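Local coordinates for MaoC family protein (Mycobacterium tuberculosis H37Rv, PDB 3KHP) that probably dehydrates 3-hydroxyacyl thioesters to enoyl thioesters, at residues L46-G51 / Q72-Y77; T76-C81 / I106-P111; I80-F85 / L152-L157. All coordinates share one frame; numbering follows the deposited sequence.

The three contacts follow one run of chain, residues 72-85, from its meeting with helix 42-51 to its passage across the antiparallel sheet. Contact 1 joins that helix to 72-77; contacts 2 and 3 set the short helix 78-81 and its exit on the neighbouring strands 103-108 and 152-162. Centres lie about 10 Å apart for contacts 1 and 2, 6 Å for contacts 2 and 3, and 15 Å for contacts 1 and 3. Thr76 and Tyr77 belong to the first two, Ile80 and Cys81 to the last two. All fall in the N-terminal hydratase 2 domain, where the short helix 78-81 probably stands in the place of the long central helix of a complete hot-dog fold.

Contact 1 of 3, residues L46-G51 / Q72-Y77; sequences LLYAIG and QVLPTY
The phenol oxygen of Tyr48 and the hydroxyl of Thr76 form the one clear polar bond between helix 42-51 and the 72-77 segment: OH of Tyr48 lies 2.5 Å from OG1 of Thr76, a very short value in which either group could be the donor. Tyr48 carries most of this contact, in the N-terminal part of what is probably a double hot-dog protein, with Ala49 adding a touch on Leu74. CG of Tyr48 is anti to the backbone N (chi1 171°), which sends the ring out across the gap to 72-77. OG1 of Thr76 then sits at the ring's edge, in its plane.

Tyr77 approaches over a face of the same ring. The pair is T-shaped, the edge of Tyr77 directed at the face of Tyr48, with centroids 5.2 Å apart and planes at 72°. CD1 of Tyr77 comes within 3.5 Å of CG of Tyr48, toward the rim rather than over the centre. A CH-pi contact joins it, CA of Tyr77 lying 4.2 Å from the Tyr48 centroid and 23° off the normal. Tyr77 also meets Trp40 edge-to-face, which extends the aromatic cluster.

Leu74 fills in beside the phenol. Its CB is 4.2 Å from CE2 of Tyr48 at the ring edge, and its CD1 branch reaches the helix itself, 4.3 Å from CB of Ala49.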
ATOM      1  N   LEU A  46       6.630  -5.081  -3.367  1.00 13.37           N
ATOM      2  CA  LEU A  46       6.560  -3.711  -3.817  1.00 12.96           C
ATOM      3  C   LEU A  46       5.686  -2.888  -2.857  1.00 13.56           C
ATOM      4  O   LEU A  46       6.101  -1.828  -2.386  1.00 11.92           O
ATOM      5  CB  LEU A  46       5.978  -3.643  -5.244  1.00 11.97           C
ATOM      6  CG  LEU A  46       6.873  -4.219  -6.362  1.00 12.00           C
ATOM      7  CD1 LEU A  46       6.080  -4.435  -7.619  1.00  5.28           C
ATOM      8  CD2 LEU A  46       8.142  -3.373  -6.600  1.00 11.01           C
ATOM      9  N   LEU A  47       4.482  -3.388  -2.571  1.00 13.38           N
ATOM     10  CA  LEU A  47       3.563  -2.677  -1.683  1.00 14.48           C
ATOM     11  C   LEU A  47       4.157  -2.437  -0.301  1.00 14.69           C
ATOM     12  O   LEU A  47       3.901  -1.387   0.321  1.00 15.55           O
ATOM     13  CB  LEU A  47       2.243  -3.457  -1.550  1.00 14.61           C
ATOM     14  CG  LEU A  47       1.152  -2.774  -0.734  1.00 16.10           C
ATOM     15  CD1 LEU A  47       0.949  -1.335  -1.148  1.00 13.24           C
ATOM     16  CD2 LEU A  47      -0.183  -3.549  -0.836  1.00 15.16           C
ATOM     17  N   TYR A  48       4.931  -3.412   0.176  1.00 14.38           N
ATOM     18  CA  TYR A  48       5.575  -3.330   1.499  1.00 14.12           C
ATOM     19  C   TYR A  48       6.608  -2.223   1.434  1.00 13.64           C
ATOM     20  O   TYR A  48       6.662  -1.378   2.322  1.00 14.43           O
ATOM     21  CB  TYR A  48       6.242  -4.668   1.886  1.00 13.90           C
ATOM     22  CG  TYR A  48       7.098  -4.563   3.135  1.00 14.36           C
ATOM     23  CD1 TYR A  48       6.534  -4.679   4.400  1.00 14.17           C
ATOM     24  CD2 TYR A  48       8.450  -4.352   3.060  1.00 10.54           C
ATOM     25  CE1 TYR A  48       7.287  -4.508   5.547  1.00 13.82           C
ATOM     26  CE2 TYR A  48       9.217  -4.210   4.218  1.00 13.02           C
ATOM     27  CZ  TYR A  48       8.628  -4.321   5.450  1.00 12.84           C
ATOM     28  OH  TYR A  48       9.367  -4.213   6.587  1.00 12.11           O
ATOM     29  N   ALA A  49       7.465  -2.260   0.416  1.00 12.46           N
ATOM     30  CA  ALA A  49       8.468  -1.210   0.232  1.00 12.14           C
ATOM     31  C   ALA A  49       7.832   0.197   0.300  1.00 11.45           C
ATOM     32  O   ALA A  49       8.319   1.051   1.000  1.00 10.35           O
ATOM     33  CB  ALA A  49       9.218  -1.383  -1.115  1.00 11.41           C
ATOM     34  N   ILE A  50       6.772   0.445  -0.460  1.00 12.12           N
ATOM     35  CA  ILE A  50       6.124   1.770  -0.436  1.00 12.47           C
ATOM     36  C   ILE A  50       5.562   1.991   0.958  1.00 12.98           C
ATOM     37  O   ILE A  50       5.658   3.063   1.477  1.00 12.52           O
ATOM     38  CB  ILE A  50       5.018   1.878  -1.486  1.00 12.89           C
ATOM     39  CG1 ILE A  50       5.622   1.880  -2.897  1.00 13.52           C
ATOM     40  CG2 ILE A  50       4.177   3.128  -1.281  1.00 11.81           C
ATOM     41  CD1 ILE A  50       4.593   1.421  -4.006  1.00 11.82           C
ATOM     42  N   GLY A  51       5.042   0.918   1.571  1.00 13.79           N
ATOM     43  CA  GLY A  51       4.567   0.935   2.940  1.00 13.75           C
ATOM     44  C   GLY A  51       5.567   1.489   3.927  1.00 14.00           C
ATOM     45  O   GLY A  51       5.189   2.230   4.826  1.00 14.28           O
ATOM     46  N   GLN A  72      14.936  -5.747  -5.622  1.00 19.46           N
ATOM     47  CA  GLN A  72      15.369  -6.232  -4.323  1.00 19.66           C
ATOM     48  C   GLN A  72      14.206  -6.123  -3.284  1.00 19.33           C
ATOM     49  O   GLN A  72      13.328  -5.266  -3.403  1.00 19.17           O
ATOM     50  CB  GLN A  72      16.532  -5.381  -3.818  1.00 20.28           C
ATOM     51  CG  GLN A  72      17.758  -5.433  -4.688  1.00 22.25           C
ATOM     52  CD  GLN A  72      18.926  -4.712  -4.072  1.00 24.32           C
ATOM     53  OE1 GLN A  72      19.366  -5.061  -2.985  1.00 25.97           O
ATOM     54  NE2 GLN A  72      19.446  -3.703  -4.770  1.00 25.09           N
ATOM     55  N   VAL A  73      14.241  -6.982  -2.261  1.00 18.22           N
ATOM     56  CA  VAL A  73      13.224  -7.045  -1.210  1.00 16.80           C
ATOM     57  C   VAL A  73      13.836  -6.573   0.083  1.00 15.66           C
ATOM     58  O   VAL A  73      14.920  -6.991   0.455  1.00 14.29           O
ATOM     59  CB  VAL A  73      12.696  -8.475  -1.056  1.00 16.66           C
ATOM     60  CG1 VAL A  73      11.670  -8.549   0.094  1.00 16.70           C
ATOM     61  CG2 VAL A  73      12.058  -8.905  -2.347  1.00 15.62           C
ATOM     62  N   LEU A  74      13.180  -5.669   0.783  1.00 15.17           N
ATOM     63  CA  LEU A  74      13.781  -5.234   2.042  1.00 15.44           C
ATOM     64  C   LEU A  74      13.842  -6.394   3.043  1.00 16.05           C
ATOM     65  O   LEU A  74      12.949  -7.262   3.084  1.00 15.87           O
ATOM     66  CB  LEU A  74      13.048  -4.049   2.620  1.00 16.12           C
ATOM     67  CG  LEU A  74      13.124  -2.792   1.767  1.00 15.30           C
ATOM     68  CD1 LEU A  74      12.037  -1.823   2.161  1.00 12.02           C
ATOM     69  CD2 LEU A  74      14.477  -2.199   1.839  1.00 12.93           C
ATOM     70  N   PRO A  75      14.929  -6.473   3.814  1.00 17.28           N
ATOM     71  CA  PRO A  75      15.056  -7.661   4.680  1.00 17.14           C
ATOM     72  C   PRO A  75      14.055  -7.611   5.827  1.00 15.99           C
ATOM     73  O   PRO A  75      13.640  -8.662   6.314  1.00 15.49           O
ATOM     74  CB  PRO A  75      16.510  -7.615   5.172  1.00 17.30           C
ATOM     75  CG  PRO A  75      16.943  -6.208   4.986  1.00 18.39           C
ATOM     76  CD  PRO A  75      16.177  -5.702   3.759  1.00 17.76           C
ATOM     77  N   THR A  76      13.619  -6.418   6.206  1.00 15.11           N
ATOM     78  CA  THR A  76      12.570  -6.313   7.209  1.00 14.44           C
ATOM     79  C   THR A  76      11.252  -6.888   6.735  1.00 14.87           C
ATOM     80  O   THR A  76      10.331  -7.057   7.550  1.00 14.56           O
ATOM     81  CB  THR A  76      12.298  -4.898   7.661  1.00 14.26           C
ATOM     82  OG1 THR A  76      11.817  -4.131   6.563  1.00 14.66           O
ATOM     83  CG2 THR A  76      13.521  -4.284   8.300  1.00 10.56           C
ATOM     84  N   TYR A  77      11.146  -7.217   5.440  1.00 14.24           N
ATOM     85  CA  TYR A  77       9.984  -7.984   4.969  1.00 13.92           C
ATOM     86  C   TYR A  77       9.860  -9.348   5.715  1.00 13.76           C
ATOM     87  O   TYR A  77       8.804  -9.951   5.699  1.00 14.15           O
ATOM     88  CB  TYR A  77       9.995  -8.156   3.443  1.00 13.40           C
ATOM     89  CG  TYR A  77       8.723  -8.730   2.878  1.00 11.55           C
ATOM     90  CD1 TYR A  77       7.531  -7.998   2.897  1.00 10.96           C
ATOM     91  CD2 TYR A  77       8.691 -10.030   2.375  1.00 11.74           C
ATOM     92  CE1 TYR A  77       6.339  -8.540   2.417  1.00 10.22           C
ATOM     93  CE2 TYR A  77       7.490 -10.600   1.900  1.00 13.46           C
ATOM     94  CZ  TYR A  77       6.325  -9.834   1.913  1.00 10.49           C
ATOM     95  OH  TYR A  77       5.171 -10.382   1.459  1.00 12.13           O
TER

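Contact 2 of 3, residues T76-C81 / I106-P111; sequences TYAVIC and IRLHAP
Ile106 meets the turn of chain 76-79 with both of its branches, and the contact is wholly apolar, with no hydrogen bond between 76-81 and 106-111. The methyl CG2 of Ile106 lies 3.6 Å from CG1 of Val79 and 4.2 Å from CB of Ala78, so it touches two consecutive residues. With CG1 of Ile106 lodged between the backbone N and carbonyl carbon (chi1 68°) and the chain then extended (chi2 176°), CD1 of Ile106 arrives against the main chain of Thr76, 3.6 Å from its CA. Leu108, two residues along the strand on the same face, adds a looser touch, CD2 of Leu108 to CB of Ala78 at 4.4 Å.

Backbone bonds shape the turn that presents these partners. The carbonyl O of Tyr77 receives two backbone donors, N of Ile80 at 2.9 Å and N of Cys81 at 3.2 Å, while N of Val79 bonds to O of Thr76 at 3.1 Å. In the chain wound this way Ala78 points at the strand, while Val79 reaches Ile106 through its CG1 branch. The hydroxyl of Thr76 is engaged elsewhere, by Tyr48.

On the strand side, Ile106 and Leu108 are held by backbone bonds to Ile257 and Thr255 of strand 254-261, and Arg107 by one to Glu155. Tyr235 of helix 231-245 packs on Thr76, Val79 and Ile106 together, so the contact lies where the short helix, the long helix and strand 103-108 converge.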
ATOM      1  N   THR A  76      13.619  -6.418   6.206  1.00 15.11           N
ATOM      2  CA  THR A  76      12.570  -6.313   7.209  1.00 14.44           C
ATOM      3  C   THR A  76      11.252  -6.888   6.735  1.00 14.87           C
ATOM      4  O   THR A  76      10.331  -7.057   7.550  1.00 14.56           O
ATOM      5  CB  THR A  76      12.298  -4.898   7.661  1.00 14.26           C
ATOM      6  OG1 THR A  76      11.817  -4.131   6.563  1.00 14.66           O
ATOM      7  CG2 THR A  76      13.521  -4.284   8.300  1.00 10.56           C
ATOM      8  N   TYR A  77      11.146  -7.217   5.440  1.00 14.24           N
ATOM      9  CA  TYR A  77       9.984  -7.984   4.969  1.00 13.92           C
ATOM     10  C   TYR A  77       9.860  -9.348   5.715  1.00 13.76           C
ATOM     11  O   TYR A  77       8.804  -9.951   5.699  1.00 14.15           O
ATOM     12  CB  TYR A  77       9.995  -8.156   3.443  1.00 13.40           C
ATOM     13  CG  TYR A  77       8.723  -8.730   2.878  1.00 11.55           C
ATOM     14  CD1 TYR A  77       7.531  -7.998   2.897  1.00 10.96           C
ATOM     15  CD2 TYR A  77       8.691 -10.030   2.375  1.00 11.74           C
ATOM     16  CE1 TYR A  77       6.339  -8.540   2.417  1.00 10.22           C
ATOM     17  CE2 TYR A  77       7.490 -10.600   1.900  1.00 13.46           C
ATOM     18  CZ  TYR A  77       6.325  -9.834   1.913  1.00 10.49           C
ATOM     19  OH  TYR A  77       5.171 -10.382   1.459  1.00 12.13           O
ATOM     20  N   ALA A  78      10.904  -9.817   6.388  1.00 14.02           N
ATOM     21  CA  ALA A  78      10.788 -11.061   7.181  1.00 14.74           C
ATOM     22  C   ALA A  78       9.660 -10.985   8.224  1.00 14.89           C
ATOM     23  O   ALA A  78       9.072 -11.988   8.536  1.00 14.87           O
ATOM     24  CB  ALA A  78      12.074 -11.414   7.854  1.00 14.74           C
ATOM     25  N   VAL A  79       9.333  -9.802   8.711  1.00 14.60           N
ATOM     26  CA  VAL A  79       8.266  -9.683   9.686  1.00 15.07           C
ATOM     27  C   VAL A  79       6.884  -9.960   9.118  1.00 15.97           C
ATOM     28  O   VAL A  79       5.988 -10.325   9.872  1.00 16.86           O
ATOM     29  CB  VAL A  79       8.286  -8.343  10.432  1.00 15.54           C
ATOM     30  CG1 VAL A  79       9.667  -8.131  11.127  1.00 11.37           C
ATOM     31  CG2 VAL A  79       7.892  -7.192   9.527  1.00 13.75           C
ATOM     32  N   ILE A  80       6.736  -9.909   7.788  1.00 15.67           N
ATOM     33  CA  ILE A  80       5.488 -10.216   7.160  1.00 15.07           C
ATOM     34  C   ILE A  80       5.395 -11.640   6.638  1.00 16.22           C
ATOM     35  O   ILE A  80       4.371 -12.269   6.800  1.00 16.71           O
ATOM     36  CB  ILE A  80       5.237  -9.297   5.979  1.00 15.79           C
ATOM     37  CG1 ILE A  80       5.341  -7.818   6.399  1.00 15.41           C
ATOM     38  CG2 ILE A  80       3.881  -9.635   5.340  1.00 12.06           C
ATOM     39  CD1 ILE A  80       4.300  -7.375   7.497  1.00 16.07           C
ATOM     40  N   CYS A  81       6.455 -12.152   6.003  1.00 17.54           N
ATOM     41  CA  CYS A  81       6.490 -13.536   5.477  1.00 17.36           C
ATOM     42  C   CYS A  81       7.047 -14.573   6.437  1.00 17.55           C
ATOM     43  O   CYS A  81       7.058 -15.767   6.121  1.00 17.75           O
ATOM     44  CB  CYS A  81       7.306 -13.631   4.164  1.00 16.80           C
ATOM     45  SG  CYS A  81       9.010 -13.155   4.299  1.00 16.73           S
ATOM     46  N   ILE A 106      15.245  -9.696  13.297  1.00 19.42           N
ATOM     47  CA  ILE A 106      15.136 -10.547  12.151  1.00 20.21           C
ATOM     48  C   ILE A 106      16.539 -11.032  11.815  1.00 21.25           C
ATOM     49  O   ILE A 106      17.491 -10.375  12.107  1.00 21.57           O
ATOM     50  CB  ILE A 106      14.493  -9.847  10.943  1.00 20.31           C
ATOM     51  CG1 ILE A 106      15.417  -8.762  10.405  1.00 20.63           C
ATOM     52  CG2 ILE A 106      13.102  -9.275  11.270  1.00 18.82           C
ATOM     53  CD1 ILE A 106      14.903  -8.123   9.184  1.00 19.76           C
ATOM     54  N   ARG A 107      16.663 -12.196  11.214  1.00 22.56           N
ATOM     55  CA  ARG A 107      17.960 -12.640  10.710  1.00 23.98           C
ATOM     56  C   ARG A 107      17.721 -13.302   9.371  1.00 23.67           C
ATOM     57  O   ARG A 107      16.831 -14.141   9.260  1.00 23.53           O
ATOM     58  CB  ARG A 107      18.627 -13.595  11.721  1.00 24.37           C
ATOM     59  CG  ARG A 107      19.941 -14.176  11.280  1.00 26.99           C
ATOM     60  CD  ARG A 107      20.722 -14.872  12.439  1.00 29.72           C
ATOM     61  NE  ARG A 107      20.993 -13.940  13.522  1.00 30.87           N
ATOM     62  CZ  ARG A 107      22.090 -13.204  13.640  1.00 33.30           C
ATOM     63  NH1 ARG A 107      23.071 -13.289  12.745  1.00 36.15           N
ATOM     64  NH2 ARG A 107      22.213 -12.370  14.664  1.00 32.45           N
ATOM     65  N   LEU A 108      18.493 -12.921   8.358  1.00 23.91           N
ATOM     66  CA  LEU A 108      18.325 -13.495   7.017  1.00 24.51           C
ATOM     67  C   LEU A 108      19.532 -14.361   6.660  1.00 25.08           C
ATOM     68  O   LEU A 108      20.652 -14.066   7.032  1.00 23.88           O
ATOM     69  CB  LEU A 108      18.124 -12.393   5.972  1.00 24.58           C
ATOM     70  CG  LEU A 108      16.726 -11.736   5.826  1.00 25.49           C
ATOM     71  CD1 LEU A 108      15.604 -12.712   5.418  1.00 22.88           C
ATOM     72  CD2 LEU A 108      16.384 -11.025   7.110  1.00 25.52           C
ATOM     73  N   HIS A 109      19.268 -15.450   5.950  1.00 26.67           N
ATOM     74  CA  HIS A 109      20.291 -16.398   5.520  1.00 27.48           C
ATOM     75  C   HIS A 109      20.395 -16.477   4.026  1.00 28.29           C
ATOM     76  O   HIS A 109      21.322 -17.097   3.495  1.00 29.35           O
ATOM     77  CB  HIS A 109      19.948 -17.759   6.082  1.00 27.23           C
ATOM     78  CG  HIS A 109      19.936 -17.758   7.563  1.00 28.19           C
ATOM     79  ND1 HIS A 109      21.093 -17.784   8.307  1.00 29.33           N
ATOM     80  CD2 HIS A 109      18.921 -17.598   8.445  1.00 29.29           C
ATOM     81  CE1 HIS A 109      20.787 -17.703   9.589  1.00 29.48           C
ATOM     82  NE2 HIS A 109      19.475 -17.597   9.701  1.00 30.24           N
ATOM     83  N   ALA A 110      19.425 -15.866   3.359  1.00 28.66           N
ATOM     84  CA  ALA A 110      19.437 -15.673   1.922  1.00 28.91           C
ATOM     85  C   ALA A 110      18.615 -14.418   1.596  1.00 28.96           C
ATOM     86  O   ALA A 110      17.874 -13.910   2.431  1.00 29.53           O
ATOM     87  CB  ALA A 110      18.853 -16.908   1.211  1.00 28.26           C
ATOM     88  N   PRO A 111      18.758 -13.901   0.386  1.00 28.70           N
ATOM     89  CA  PRO A 111      17.858 -12.812  -0.002  1.00 27.98           C
ATOM     90  C   PRO A 111      16.420 -13.302  -0.071  1.00 26.80           C
ATOM     91  O   PRO A 111      16.189 -14.455  -0.391  1.00 26.20           O
ATOM     92  CB  PRO A 111      18.342 -12.420  -1.406  1.00 28.29           C
ATOM     93  CG  PRO A 111      19.730 -13.086  -1.577  1.00 28.91           C
ATOM     94  CD  PRO A 111      19.719 -14.279  -0.673  1.00 29.04           C
TER

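Contact 3 of 3, residues I80-F85 / L152-L157; sequences ICCPAF and LVAETL
The chain leaves helical geometry at Cys82, the first residue after helix 78-81 to do so, and runs past strand 152-162, so that Ala84 comes opposite Thr156 with their CA atoms 6.0 Å apart. The segments are joined by one hydrogen bond: OG1 of Thr156 donates to O of Cys82 at 2.6 Å, with a C=O...donor angle of 168°, nearly in line with the carbonyl. OG1 stands between the backbone N and carbonyl carbon of its own residue (chi1 55°), which aims it at the passing chain. The same hydroxyl lies near N of Ala84, but at 3.5 Å and a poor angle this is proximity and no hydrogen bond. CB of Ala84, a buried residue, rests 3.7 Å from OG1 of Thr156.

Cys82 also faces the strand two residues back along it. Its sulfur SG is 3.6 Å from O of Ala154, a contact with the strand backbone, while CB of Cys82 and CB of Ala154 touch at 4.2 Å. CG2 of Thr156 also touches the CB methylene of Cys82, at 4.2 Å. Beyond the pair, Ala84 packs on Leu140 of the adjacent strand 136-145, and Cys82 on Val120 of strand 116-129, the next one beyond.

Glu155, between the two contact residues, turns the opposite way and bonds His109. Just before it, Val153 and Ala154 together face Gly144 of strand 136-145 as a classic beta bulge. A short helix and its exit loop lying across an antiparallel sheet are consistent with the reduced central helix of the N-terminal hot-dog half in hydratase 2 proteins.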
ATOM      1  N   ILE A  80       6.736  -9.909   7.788  1.00 15.67           N
ATOM      2  CA  ILE A  80       5.488 -10.216   7.160  1.00 15.07           C
ATOM      3  C   ILE A  80       5.395 -11.640   6.638  1.00 16.22           C
ATOM      4  O   ILE A  80       4.371 -12.269   6.800  1.00 16.71           O
ATOM      5  CB  ILE A  80       5.237  -9.297   5.979  1.00 15.79           C
ATOM      6  CG1 ILE A  80       5.341  -7.818   6.399  1.00 15.41           C
ATOM      7  CG2 ILE A  80       3.881  -9.635   5.340  1.00 12.06           C
ATOM      8  CD1 ILE A  80       4.300  -7.375   7.497  1.00 16.07           C
ATOM      9  N   CYS A  81       6.455 -12.152   6.003  1.00 17.54           N
ATOM     10  CA  CYS A  81       6.490 -13.536   5.477  1.00 17.36           C
ATOM     11  C   CYS A  81       7.047 -14.573   6.437  1.00 17.55           C
ATOM     12  O   CYS A  81       7.058 -15.767   6.121  1.00 17.75           O
ATOM     13  CB  CYS A  81       7.306 -13.631   4.164  1.00 16.80           C
ATOM     14  SG  CYS A  81       9.010 -13.155   4.299  1.00 16.73           S
ATOM     15  N   CYS A  82       7.562 -14.142   7.570  1.00 18.06           N
ATOM     16  CA  CYS A  82       8.061 -15.089   8.579  1.00 18.99           C
ATOM     17  C   CYS A  82       7.719 -14.653   9.994  1.00 18.84           C
ATOM     18  O   CYS A  82       8.606 -14.597  10.838  1.00 17.89           O
ATOM     19  CB  CYS A  82       9.580 -15.250   8.455  1.00 19.67           C
ATOM     20  SG  CYS A  82      10.277 -16.686   9.378  1.00 20.62           S
ATOM     21  N   PRO A  83       6.439 -14.347  10.258  1.00 19.62           N
ATOM     22  CA  PRO A  83       6.062 -13.776  11.541  1.00 20.99           C
ATOM     23  C   PRO A  83       6.116 -14.812  12.671  1.00 22.04           C
ATOM     24  O   PRO A  83       5.614 -15.903  12.502  1.00 22.20           O
ATOM     25  CB  PRO A  83       4.613 -13.317  11.312  1.00 20.81           C
ATOM     26  CG  PRO A  83       4.107 -14.155  10.260  1.00 20.15           C
ATOM     27  CD  PRO A  83       5.259 -14.647   9.435  1.00 19.66           C
ATOM     28  N   ALA A  84       6.726 -14.463  13.794  1.00 23.19           N
ATOM     29  CA  ALA A  84       6.767 -15.334  14.962  1.00 24.59           C
ATOM     30  C   ALA A  84       5.411 -15.347  15.698  1.00 26.03           C
ATOM     31  O   ALA A  84       5.244 -16.057  16.687  1.00 26.56           O
ATOM     32  CB  ALA A  84       7.909 -14.907  15.912  1.00 23.62           C
ATOM     33  N   PHE A  85       4.438 -14.618  15.179  1.00 27.76           N
ATOM     34  CA  PHE A  85       3.223 -14.335  15.918  1.00 29.85           C
ATOM     35  C   PHE A  85       2.371 -15.534  16.344  1.00 30.40           C
ATOM     36  O   PHE A  85       1.894 -15.553  17.464  1.00 29.52           O
ATOM     37  CB  PHE A  85       2.364 -13.330  15.146  1.00 30.69           C
ATOM     38  CG  PHE A  85       2.903 -11.912  15.172  1.00 32.77           C
ATOM     39  CD1 PHE A  85       3.712 -11.456  16.219  1.00 35.62           C
ATOM     40  CD2 PHE A  85       2.575 -11.023  14.154  1.00 35.52           C
ATOM     41  CE1 PHE A  85       4.182 -10.128  16.255  1.00 36.33           C
ATOM     42  CE2 PHE A  85       3.052  -9.699  14.168  1.00 36.44           C
ATOM     43  CZ  PHE A  85       3.857  -9.252  15.233  1.00 36.67           C
ATOM     44  N   LEU A 152      17.068 -22.956   5.384  1.00 27.61           N
ATOM     45  CA  LEU A 152      16.590 -21.897   6.277  1.00 27.00           C
ATOM     46  C   LEU A 152      16.794 -20.531   5.600  1.00 26.34           C
ATOM     47  O   LEU A 152      17.909 -20.172   5.244  1.00 26.28           O
ATOM     48  CB  LEU A 152      17.299 -21.983   7.633  1.00 26.23           C
ATOM     49  CG  LEU A 152      16.984 -20.866   8.628  1.00 26.40           C
ATOM     50  CD1 LEU A 152      15.564 -20.942   9.177  1.00 24.19           C
ATOM     51  CD2 LEU A 152      17.967 -20.873   9.722  1.00 24.11           C
ATOM     52  N   VAL A 153      15.714 -19.786   5.408  1.00 25.44           N
ATOM     53  CA  VAL A 153      15.788 -18.496   4.736  1.00 24.56           C
ATOM     54  C   VAL A 153      15.805 -17.332   5.710  1.00 24.06           C
ATOM     55  O   VAL A 153      16.692 -16.501   5.648  1.00 23.49           O
ATOM     56  CB  VAL A 153      14.619 -18.349   3.761  1.00 24.98           C
ATOM     57  CG1 VAL A 153      14.508 -16.927   3.289  1.00 22.75           C
ATOM     58  CG2 VAL A 153      14.802 -19.336   2.598  1.00 23.14           C
ATOM     59  N   ALA A 154      14.835 -17.302   6.628  1.00 24.48           N
ATOM     60  CA  ALA A 154      14.683 -16.208   7.619  1.00 23.85           C
ATOM     61  C   ALA A 154      14.345 -16.684   9.057  1.00 23.65           C
ATOM     62  O   ALA A 154      13.722 -17.726   9.271  1.00 22.95           O
ATOM     63  CB  ALA A 154      13.615 -15.235   7.150  1.00 22.88           C
ATOM     64  N   GLU A 155      14.766 -15.891  10.033  1.00 23.81           N
ATOM     65  CA  GLU A 155      14.384 -16.093  11.412  1.00 24.63           C
ATOM     66  C   GLU A 155      13.833 -14.775  11.972  1.00 24.27           C
ATOM     67  O   GLU A 155      14.293 -13.693  11.611  1.00 23.12           O
ATOM     68  CB  GLU A 155      15.577 -16.518  12.289  1.00 25.14           C
ATOM     69  CG  GLU A 155      16.287 -17.795  11.886  1.00 28.25           C
ATOM     70  CD  GLU A 155      17.503 -18.109  12.784  1.00 31.39           C
ATOM     71  OE1 GLU A 155      18.641 -17.704  12.408  1.00 29.86           O
ATOM     72  OE2 GLU A 155      17.301 -18.750  13.860  1.00 33.68           O
ATOM     73  N   THR A 156      12.876 -14.871  12.888  1.00 23.41           N
ATOM     74  CA  THR A 156      12.383 -13.675  13.524  1.00 23.20           C
ATOM     75  C   THR A 156      12.287 -13.865  15.023  1.00 22.97           C
ATOM     76  O   THR A 156      12.071 -14.973  15.519  1.00 22.43           O
ATOM     77  CB  THR A 156      11.022 -13.263  12.934  1.00 23.37           C
ATOM     78  OG1 THR A 156      10.097 -14.354  13.013  1.00 22.55           O
ATOM     79  CG2 THR A 156      11.171 -12.894  11.481  1.00 21.68           C
ATOM     80  N   LEU A 157      12.432 -12.775  15.749  1.00 22.90           N
ATOM     81  CA  LEU A 157      12.273 -12.817  17.172  1.00 23.01           C
ATOM     82  C   LEU A 157      11.419 -11.632  17.625  1.00 22.52           C
ATOM     83  O   LEU A 157      11.802 -10.484  17.460  1.00 22.66           O
ATOM     84  CB  LEU A 157      13.647 -12.821  17.849  1.00 22.98           C
ATOM     85  CG  LEU A 157      13.643 -13.196  19.328  1.00 24.76           C
ATOM     86  CD1 LEU A 157      13.427 -14.715  19.457  1.00 25.19           C
ATOM     87  CD2 LEU A 157      14.958 -12.720  20.070  1.00 21.86           C
TER